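Side-chain contacts in DNA polymerase (Pyrobaculum calidifontis, PDB 5MDN), which probably catalyses the template-directed addition of deoxyribonucleotides to a DNA chain, as a family B DNA polymerase with an exonuclease-type domain: residues P185-A190 with P327-Y332; F168-Y173 with P238-R243; A513-L518 with S533-A538. All coordinates share one frame; numbering follows the deposited sequence.

Contact 1 (P185-A190 with P327-Y332); sequences PVVMLA and PTLMRY
Val187 and Met188, neighbours in sequence, both turn toward Leu329 and Met330 because a classic beta bulge interrupts strand 186-193 of the RNase H-like exonuclease fold. In a regular strand successive side chains would alternate between the two faces of the sheet. Here both residues pair with Glu171 of the adjoining strand, and the helix-like psi of Val187 (-47°) breaks the alternation. Helix 326-356 packs against the resulting double projection; the axes of strand segment 186-190 and helix segment 327-332 come within 9.7 Å of each other.

The contact across the segments is made by apolar side chains. Its outlying part is branched carbon on branched carbon: CG1 of Val187 lies 4.4 Å from CD2 of Leu329, a loose touch between two compact buried residues. The larger part belongs to thioether chains. Met188 is extended beyond CG (chi2 -178°), a shape that sends its sulfur across the gap to the helix. SD passes 4.3 Å from CG of Leu329 and 3.8 Å from CA of Met330, resting against the helix backbone. A long, unbranched and flexible methionine suits a place where a side chain must cross from a strand to the backbone of a helix.

Met330 is partly exposed and borders the packing; it also touches Val200 and Glu202 of the edge strand 198-202, while Met188 extends its own contact to Val333. The two methionine side chains cross at about a right angle, so only the near part of Met330 is met: the terminal methyl CE of Met188 sits 3.7 Å from CB and 3.9 Å from CG of Met330.

Contact 2 (F168-Y173 with P238-R243); sequences FDIEVY and PYLSER
With chi1 at 171°, Val172 holds CG1 opposite its own nitrogen and CG2 opposite its carbonyl carbon, which spreads both methyls toward Tyr239; the tyrosine, its CG likewise turned opposite the nitrogen (chi1 -159°), brings its ring to meet them. CG2 stands over one face in a CH-pi contact, 4.0 Å from the ring centroid and 24° off the normal. CG1 of Val172 lies farther along the ring, 3.4 Å from CZ of Tyr239. A beta-branched valine suits the strand and offers two methyls to one broad ring, whose buried hydroxyl is satisfied by a hydrogen bond with the backbone O of Asp184.

Leu240 makes the second half of the packing with a single branch. Its CD1 is 4.2 Å from CE2 of Phe168 and equally 4.2 Å from CG2 of Ile170, thus bridging two residues on the same face of the strand.

Strand alternation explains the division of labour. Phe168, Ile170 and Val172 look toward helix 232-247, whereas Glu171 packs against Tyr332 and Val333 of helix 326-356. Asp169 and Asp236, the latter one turn before Leu240, are magnesium ligands of this protein, although that ion is not bound to them in this model. An apolar strand face against a helix, with acidic residues held close by, is the layered alpha/beta architecture of the RNase H-like exonuclease domain, whose Asp-Ile-Glu sequence here matches the first exonuclease motif.

Contact 3 (A513-L518 with S533-A538); sequences AMYGYL and SVTAFA
Tyr515 reaches from the short helix 514-519 to the long helix 528-551 and there meets Val534 and Thr535, which follow each other on one turn. Its CG lies opposite the backbone nitrogen (chi1 169°), and this extended setting lets a single ring span the space between backbones whose nearest CA atoms, those of Tyr515 and Val534, are 8.0 Å apart.

The closely packed part is buried. CG1 of Val534 sits 3.6 Å from CD1 and 3.8 Å from CE1 of Tyr515, approaching the ring obliquely. Valine is compact enough to fit against the CD1-CE1 side of the ring, and it also touches Tyr425 and Met429 of helix 424-431. Tyr425 in turn stacks on the ring of Tyr515, so the tyrosine is held by an aromatic neighbour as well as by an aliphatic one.

Thr535 marks the more open margin, being partly exposed. Its CG2 lies at the edge of the Tyr515 ring, near the ring plane, 3.9 Å from CE1 of Tyr515 and beside the hydroxyl end. The two threonine branches have separate tasks: OG1 turns back to bond with the backbone O of Glu532, and CG2 is left to meet the ring edge. Threonine thereby settles its polar group within its own helix while presenting a methyl to the neighbour.

Tyr515 and Gly516 match the Tyr-Gly of the conserved Kx3NSxYG motif of family B polymerases, and Tyr425 belongs to the SLYPS-like motif. Methyl contacts and ring stacking probably do much to position Tyr515. Since Thr535 contributes carbon, not its hydroxyl, this helix-helix junction probably depends on fit of shape rather than on a polar bond between the two segments.

Overall arrangement
Contacts 1 and 2 are neighbours, their centres 12 Å apart, and share one mixed sheet in which strands 165-172 and 186-193 lie side by side. Their segments alternate along the chain: 168-173, 185-190, 238-243, then 327-332. Through these contacts helices 232-247 and 326-356 each pack on this sheet, and backbone pairing such as Ala190 N to Asp169 O (3.0 Å) joins the two contacts around the exonuclease metal site. Contact 3 comes later in the sequence, in the polymerase part, across the chain's centre and about 48 Å from contact 1 and 43 Å from contact 2, centre to centre. This is consistent with exonuclease and polymerase regions that occupy different parts of the molecule.

Contact 1 (P185-A190 with P327-Y332)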
loop_
_atom_site.group_PDB
_atom_site.type_symbol
_atom_site.label_atom_id
_atom_site.label_comp_id
_atom_site.label_asym_id
_atom_site.label_seq_id
_atom_site.Cartn_x
_atom_site.Cartn_y
_atom_site.Cartn_z
ATOM N N PRO A 185 26.367 1.991 -14.425
ATOM C CA PRO A 185 25.926 3.388 -14.396
ATOM C C PRO A 185 24.433 3.559 -14.642
ATOM O O PRO A 185 23.764 2.712 -15.237
ATOM C CB PRO A 185 26.732 4.012 -15.542
ATOM C CG PRO A 185 26.851 2.903 -16.529
ATOM C CD PRO A 185 27.006 1.643 -15.706
ATOM N N VAL A 186 23.921 4.693 -14.165
ATOM C CA VAL A 186 22.555 5.115 -14.471
ATOM C C VAL A 186 22.530 5.613 -15.914
ATOM O O VAL A 186 23.062 6.682 -16.223
ATOM C CB VAL A 186 22.065 6.195 -13.499
ATOM C CG1 VAL A 186 20.712 6.738 -13.940
ATOM C CG2 VAL A 186 21.981 5.639 -12.085
ATOM N N VAL A 187 21.913 4.833 -16.801
ATOM C CA VAL A 187 22.012 5.092 -18.235
ATOM C C VAL A 187 21.111 6.253 -18.648
ATOM O O VAL A 187 21.538 7.160 -19.372
ATOM C CB VAL A 187 21.697 3.804 -19.023
ATOM C CG1 VAL A 187 20.832 4.092 -20.241
ATOM C CG2 VAL A 187 22.989 3.106 -19.434
ATOM N N MET A 188 19.856 6.248 -18.197
ATOM C CA MET A 188 18.911 7.298 -18.543
ATOM C C MET A 188 18.077 7.659 -17.323
ATOM O O MET A 188 17.821 6.820 -16.455
ATOM C CB MET A 188 17.984 6.873 -19.693
ATOM C CG MET A 188 18.537 7.119 -21.087
ATOM S SD MET A 188 17.357 6.632 -22.363
ATOM C CE MET A 188 18.095 7.375 -23.815
ATOM N N LEU A 189 17.661 8.921 -17.266
ATOM C CA LEU A 189 16.786 9.395 -16.197
ATOM C C LEU A 189 15.896 10.484 -16.779
ATOM O O LEU A 189 16.387 11.561 -17.131
ATOM C CB LEU A 189 17.596 9.918 -15.011
ATOM C CG LEU A 189 16.875 10.212 -13.691
ATOM C CD1 LEU A 189 17.845 10.081 -12.526
ATOM C CD2 LEU A 189 16.240 11.593 -13.692
ATOM N N ALA A 190 14.599 10.210 -16.875
ATOM C CA ALA A 190 13.636 11.192 -17.346
ATOM C C ALA A 190 12.904 11.833 -16.176
ATOM O O ALA A 190 12.736 11.228 -15.114
ATOM C CB ALA A 190 12.620 10.561 -18.297
ATOM N N PRO A 327 17.309 5.433 -29.570
ATOM C CA PRO A 327 16.153 6.347 -29.602
ATOM C C PRO A 327 14.838 5.690 -29.214
ATOM O O PRO A 327 13.912 6.399 -28.801
ATOM C CB PRO A 327 16.126 6.834 -31.058
ATOM C CG PRO A 327 16.854 5.788 -31.818
ATOM C CD PRO A 327 17.939 5.330 -30.898
ATOM N N THR A 328 14.719 4.369 -29.332
ATOM C CA THR A 328 13.514 3.691 -28.869
ATOM C C THR A 328 13.594 3.340 -27.389
ATOM O O THR A 328 12.553 3.222 -26.732
ATOM C CB THR A 328 13.240 2.436 -29.711
ATOM O OG1 THR A 328 11.825 2.212 -29.790
ATOM C CG2 THR A 328 13.897 1.204 -29.108
ATOM N N LEU A 329 14.806 3.161 -26.854
ATOM C CA LEU A 329 14.962 3.036 -25.411
ATOM C C LEU A 329 14.590 4.332 -24.707
ATOM O O LEU A 329 14.104 4.306 -23.572
ATOM C CB LEU A 329 16.398 2.639 -25.067
ATOM C CG LEU A 329 16.742 2.511 -23.578
ATOM C CD1 LEU A 329 15.982 1.355 -22.944
ATOM C CD2 LEU A 329 18.241 2.353 -23.377
ATOM N N MET A 330 14.804 5.471 -25.371
ATOM C CA MET A 330 14.392 6.750 -24.805
ATOM C C MET A 330 12.875 6.838 -24.706
ATOM O O MET A 330 12.330 7.153 -23.642
ATOM C CB MET A 330 14.940 7.892 -25.660
ATOM C CG MET A 330 14.929 9.249 -24.987
ATOM S SD MET A 330 15.463 10.557 -26.105
ATOM C CE MET A 330 16.545 11.496 -25.032
ATOM N N ARG A 331 12.172 6.529 -25.799
ATOM C CA ARG A 331 10.715 6.612 -25.782
ATOM C C ARG A 331 10.110 5.622 -24.797
ATOM O O ARG A 331 9.047 5.888 -24.222
ATOM C CB ARG A 331 10.155 6.405 -27.187
ATOM C CG ARG A 331 8.667 6.660 -27.265
ATOM C CD ARG A 331 8.356 7.685 -28.336
ATOM N NE ARG A 331 7.072 8.340 -28.096
ATOM C CZ ARG A 331 6.730 9.522 -28.599
ATOM N NH1 ARG A 331 7.576 10.187 -29.375
ATOM N NH2 ARG A 331 5.541 10.042 -28.325
ATOM N N TYR A 332 10.764 4.479 -24.591
ATOM C CA TYR A 332 10.374 3.592 -23.501
ATOM C C TYR A 332 10.449 4.324 -22.165
ATOM O O TYR A 332 9.542 4.218 -21.332
ATOM C CB TYR A 332 11.270 2.351 -23.496
ATOM C CG TYR A 332 11.061 1.420 -22.320
ATOM C CD1 TYR A 332 9.972 0.556 -22.274
ATOM C CD2 TYR A 332 11.960 1.396 -21.261
ATOM C CE1 TYR A 332 9.782 -0.297 -21.200
ATOM C CE2 TYR A 332 11.778 0.548 -20.186
ATOM C CZ TYR A 332 10.688 -0.298 -20.161
ATOM O OH TYR A 332 10.499 -1.145 -19.094
#

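Contact 2 (F168-Y173 with P238-R243)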
loop_
_atom_site.group_PDB
_atom_site.type_symbol
_atom_site.label_atom_id
_atom_site.label_comp_id
_atom_site.label_asym_id
_atom_site.label_seq_id
_atom_site.Cartn_x
_atom_site.Cartn_y
_atom_site.Cartn_z
ATOM N N PHE A 168 9.539 11.042 -12.013
ATOM C CA PHE A 168 10.861 10.676 -12.498
ATOM C C PHE A 168 10.950 9.167 -12.666
ATOM O O PHE A 168 10.334 8.402 -11.917
ATOM C CB PHE A 168 11.965 11.188 -11.561
ATOM C CG PHE A 168 12.239 10.292 -10.385
ATOM C CD1 PHE A 168 11.382 10.263 -9.297
ATOM C CD2 PHE A 168 13.369 9.490 -10.361
ATOM C CE1 PHE A 168 11.642 9.441 -8.212
ATOM C CE2 PHE A 168 13.634 8.667 -9.280
ATOM C CZ PHE A 168 12.770 8.644 -8.205
ATOM N N ASP A 169 11.721 8.755 -13.669
ATOM C CA ASP A 169 11.965 7.352 -13.966
ATOM C C ASP A 169 13.433 7.189 -14.329
ATOM O O ASP A 169 14.057 8.109 -14.864
ATOM C CB ASP A 169 11.065 6.861 -15.111
ATOM C CG ASP A 169 11.069 5.355 -15.251
ATOM O OD1 ASP A 169 10.525 4.669 -14.360
ATOM O OD2 ASP A 169 11.618 4.856 -16.254
ATOM N N ILE A 170 13.985 6.010 -14.036
ATOM C CA ILE A 170 15.374 5.711 -14.354
ATOM C C ILE A 170 15.460 4.361 -15.052
ATOM O O ILE A 170 14.568 3.517 -14.945
ATOM C CB ILE A 170 16.286 5.708 -13.104
ATOM C CG1 ILE A 170 16.096 4.418 -12.304
ATOM C CG2 ILE A 170 16.014 6.921 -12.226
ATOM C CD1 ILE A 170 17.073 4.264 -11.162
ATOM N N GLU A 171 16.556 4.175 -15.786
ATOM C CA GLU A 171 16.943 2.869 -16.297
ATOM C C GLU A 171 18.439 2.677 -16.099
ATOM O O GLU A 171 19.231 3.590 -16.349
ATOM C CB GLU A 171 16.573 2.706 -17.777
ATOM C CG GLU A 171 15.075 2.586 -18.031
ATOM C CD GLU A 171 14.438 1.401 -17.320
ATOM O OE1 GLU A 171 15.147 0.413 -17.032
ATOM O OE2 GLU A 171 13.221 1.463 -17.041
ATOM N N VAL A 172 18.816 1.487 -15.643
ATOM C CA VAL A 172 20.176 1.183 -15.216
ATOM C C VAL A 172 20.723 0.090 -16.124
ATOM O O VAL A 172 20.003 -0.854 -16.461
ATOM C CB VAL A 172 20.216 0.759 -13.734
ATOM C CG1 VAL A 172 21.582 0.226 -13.364
ATOM C CG2 VAL A 172 19.828 1.924 -12.836
ATOM N N TYR A 173 22.005 0.207 -16.486
ATOM C CA TYR A 173 22.695 -0.652 -17.448
ATOM C C TYR A 173 22.330 -2.130 -17.327
ATOM O O TYR A 173 21.713 -2.685 -18.241
ATOM C CB TYR A 173 24.205 -0.469 -17.282
ATOM C CG TYR A 173 25.030 -1.040 -18.405
ATOM C CD1 TYR A 173 24.867 -0.586 -19.706
ATOM C CD2 TYR A 173 25.987 -2.014 -18.165
ATOM C CE1 TYR A 173 25.621 -1.096 -20.740
ATOM C CE2 TYR A 173 26.750 -2.528 -19.193
ATOM C CZ TYR A 173 26.560 -2.070 -20.479
ATOM O OH TYR A 173 27.321 -2.585 -21.503
ATOM N N PRO A 238 17.136 3.748 -3.528
ATOM C CA PRO A 238 18.307 2.998 -3.039
ATOM C C PRO A 238 19.452 2.940 -4.035
ATOM O O PRO A 238 20.619 2.947 -3.623
ATOM C CB PRO A 238 17.741 1.602 -2.752
ATOM C CG PRO A 238 16.297 1.811 -2.528
ATOM C CD PRO A 238 15.891 2.968 -3.387
ATOM N N TYR A 239 19.160 2.876 -5.335
ATOM C CA TYR A 239 20.231 2.810 -6.323
ATOM C C TYR A 239 20.926 4.158 -6.473
ATOM O O TYR A 239 22.159 4.240 -6.408
ATOM C CB TYR A 239 19.685 2.336 -7.668
ATOM C CG TYR A 239 20.760 1.772 -8.563
ATOM C CD1 TYR A 239 21.475 2.594 -9.424
ATOM C CD2 TYR A 239 21.075 0.421 -8.531
ATOM C CE1 TYR A 239 22.466 2.084 -10.236
ATOM C CE2 TYR A 239 22.065 -0.100 -9.339
ATOM C CZ TYR A 239 22.758 0.735 -10.189
ATOM O OH TYR A 239 23.744 0.217 -10.997
ATOM N N LEU A 240 20.154 5.227 -6.686
ATOM C CA LEU A 240 20.749 6.552 -6.839
ATOM C C LEU A 240 21.514 6.966 -5.586
ATOM O O LEU A 240 22.557 7.620 -5.677
ATOM C CB LEU A 240 19.675 7.585 -7.176
ATOM C CG LEU A 240 19.067 7.490 -8.575
ATOM C CD1 LEU A 240 17.716 8.188 -8.624
ATOM C CD2 LEU A 240 20.016 8.067 -9.613
ATOM N N SER A 241 21.002 6.605 -4.407
ATOM C CA SER A 241 21.707 6.909 -3.164
ATOM C C SER A 241 23.094 6.277 -3.151
ATOM O O SER A 241 24.095 6.950 -2.874
ATOM C CB SER A 241 20.886 6.433 -1.966
ATOM O OG SER A 241 21.631 6.527 -0.765
ATOM N N GLU A 242 23.172 4.978 -3.439
ATOM C CA GLU A 242 24.454 4.286 -3.413
ATOM C C GLU A 242 25.293 4.584 -4.652
ATOM O O GLU A 242 26.527 4.534 -4.585
ATOM C CB GLU A 242 24.228 2.781 -3.263
ATOM C CG GLU A 242 23.580 2.401 -1.938
ATOM C CD GLU A 242 23.217 0.931 -1.857
ATOM O OE1 GLU A 242 24.005 0.095 -2.348
ATOM O OE2 GLU A 242 22.142 0.614 -1.301
ATOM N N ARG A 243 24.655 4.891 -5.785
ATOM C CA ARG A 243 25.410 5.288 -6.970
ATOM C C ARG A 243 26.046 6.661 -6.785
ATOM O O ARG A 243 27.197 6.874 -7.183
ATOM C CB ARG A 243 24.506 5.282 -8.204
ATOM C CG ARG A 243 25.227 5.598 -9.512
ATOM C CD ARG A 243 26.302 4.569 -9.809
ATOM N NE ARG A 243 27.007 4.833 -11.061
ATOM C CZ ARG A 243 28.081 4.160 -11.466
ATOM N NH1 ARG A 243 28.575 3.184 -10.718
ATOM N NH2 ARG A 243 28.660 4.463 -12.620
#

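Contact 3 (A513-L518 with S533-A538)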
loop_
_atom_site.group_PDB
_atom_site.type_symbol
_atom_site.label_atom_id
_atom_site.label_comp_id
_atom_site.label_asym_id
_atom_site.label_seq_id
_atom_site.Cartn_x
_atom_site.Cartn_y
_atom_site.Cartn_z
ATOM N N ALA A 513 -12.077 -0.084 6.858
ATOM C CA ALA A 513 -10.857 -0.809 7.190
ATOM C C ALA A 513 -10.815 -1.274 8.640
ATOM O O ALA A 513 -9.973 -2.112 8.981
ATOM C CB ALA A 513 -9.633 0.060 6.897
ATOM N N MET A 514 -11.682 -0.726 9.497
ATOM C CA MET A 514 -11.678 -1.067 10.919
ATOM C C MET A 514 -11.785 -2.573 11.144
ATOM O O MET A 514 -11.048 -3.145 11.956
ATOM C CB MET A 514 -12.823 -0.342 11.626
ATOM C CG MET A 514 -12.671 -0.252 13.135
ATOM S SD MET A 514 -11.351 0.878 13.615
ATOM C CE MET A 514 -11.868 2.368 12.765
ATOM N N TYR A 515 -12.717 -3.227 10.441
ATOM C CA TYR A 515 -12.976 -4.647 10.668
ATOM C C TYR A 515 -11.730 -5.495 10.435
ATOM O O TYR A 515 -11.437 -6.409 11.216
ATOM C CB TYR A 515 -14.124 -5.110 9.771
ATOM C CG TYR A 515 -14.323 -6.607 9.726
ATOM C CD1 TYR A 515 -14.796 -7.301 10.833
ATOM C CD2 TYR A 515 -14.057 -7.323 8.568
ATOM C CE1 TYR A 515 -14.985 -8.672 10.788
ATOM C CE2 TYR A 515 -14.244 -8.689 8.513
ATOM C CZ TYR A 515 -14.707 -9.359 9.623
ATOM O OH TYR A 515 -14.888 -10.719 9.555
ATOM N N GLY A 516 -10.988 -5.214 9.362
ATOM C CA GLY A 516 -9.738 -5.922 9.137
ATOM C C GLY A 516 -8.712 -5.660 10.224
ATOM O O GLY A 516 -7.941 -6.550 10.592
ATOM N N TYR A 517 -8.681 -4.431 10.744
ATOM C CA TYR A 517 -7.702 -4.074 11.766
ATOM C C TYR A 517 -7.965 -4.810 13.075
ATOM O O TYR A 517 -7.037 -5.329 13.706
ATOM C CB TYR A 517 -7.709 -2.562 11.991
ATOM C CG TYR A 517 -6.982 -2.131 13.244
ATOM C CD1 TYR A 517 -5.600 -1.997 13.258
ATOM C CD2 TYR A 517 -7.679 -1.859 14.413
ATOM C CE1 TYR A 517 -4.934 -1.605 14.406
ATOM C CE2 TYR A 517 -7.022 -1.469 15.564
ATOM C CZ TYR A 517 -5.650 -1.342 15.554
ATOM O OH TYR A 517 -4.992 -0.953 16.697
ATOM N N LEU A 518 -9.227 -4.855 13.508
ATOM C CA LEU A 518 -9.555 -5.419 14.812
ATOM C C LEU A 518 -9.379 -6.930 14.872
ATOM O O LEU A 518 -9.429 -7.495 15.969
ATOM C CB LEU A 518 -10.986 -5.046 15.198
ATOM C CG LEU A 518 -11.250 -3.544 15.323
ATOM C CD1 LEU A 518 -12.740 -3.258 15.370
ATOM C CD2 LEU A 518 -10.553 -2.979 16.550
ATOM N N SER A 533 -17.559 -11.464 17.456
ATOM C CA SER A 533 -18.921 -10.947 17.557
ATOM C C SER A 533 -19.322 -10.188 16.298
ATOM O O SER A 533 -20.481 -10.253 15.872
ATOM C CB SER A 533 -19.056 -10.054 18.789
ATOM O OG SER A 533 -18.788 -10.782 19.974
ATOM N N VAL A 534 -18.382 -9.456 15.694
ATOM C CA VAL A 534 -18.689 -8.727 14.467
ATOM C C VAL A 534 -19.004 -9.695 13.332
ATOM O O VAL A 534 -19.937 -9.471 12.551
ATOM C CB VAL A 534 -17.532 -7.778 14.104
ATOM C CG1 VAL A 534 -17.803 -7.091 12.775
ATOM C CG2 VAL A 534 -17.334 -6.740 15.194
ATOM N N THR A 535 -18.235 -10.782 13.220
ATOM C CA THR A 535 -18.499 -11.774 12.180
ATOM C C THR A 535 -19.857 -12.435 12.376
ATOM O O THR A 535 -20.607 -12.626 11.410
ATOM C CB THR A 535 -17.398 -12.835 12.164
ATOM O OG1 THR A 535 -17.455 -13.604 13.371
ATOM C CG2 THR A 535 -16.032 -12.187 12.049
ATOM N N ALA A 536 -20.188 -12.797 13.619
ATOM C CA ALA A 536 -21.429 -13.520 13.872
ATOM C C ALA A 536 -22.643 -12.659 13.556
ATOM O O ALA A 536 -23.617 -13.142 12.966
ATOM C CB ALA A 536 -21.473 -14.001 15.322
ATOM N N PHE A 537 -22.609 -11.382 13.946
ATOM C CA PHE A 537 -23.633 -10.450 13.484
ATOM C C PHE A 537 -23.624 -10.344 11.965
ATOM O O PHE A 537 -24.685 -10.312 11.334
ATOM C CB PHE A 537 -23.427 -9.073 14.117
ATOM C CG PHE A 537 -24.070 -8.917 15.468
ATOM C CD1 PHE A 537 -25.448 -8.817 15.587
ATOM C CD2 PHE A 537 -23.297 -8.847 16.616
ATOM C CE1 PHE A 537 -26.044 -8.664 16.826
ATOM C CE2 PHE A 537 -23.887 -8.694 17.858
ATOM C CZ PHE A 537 -25.262 -8.601 17.964
ATOM N N ALA A 538 -22.432 -10.304 11.364
ATOM C CA ALA A 538 -22.324 -10.161 9.915
ATOM C C ALA A 538 -22.877 -11.383 9.193
ATOM O O ALA A 538 -23.607 -11.250 8.203
ATOM C CB ALA A 538 -20.871 -9.918 9.517
#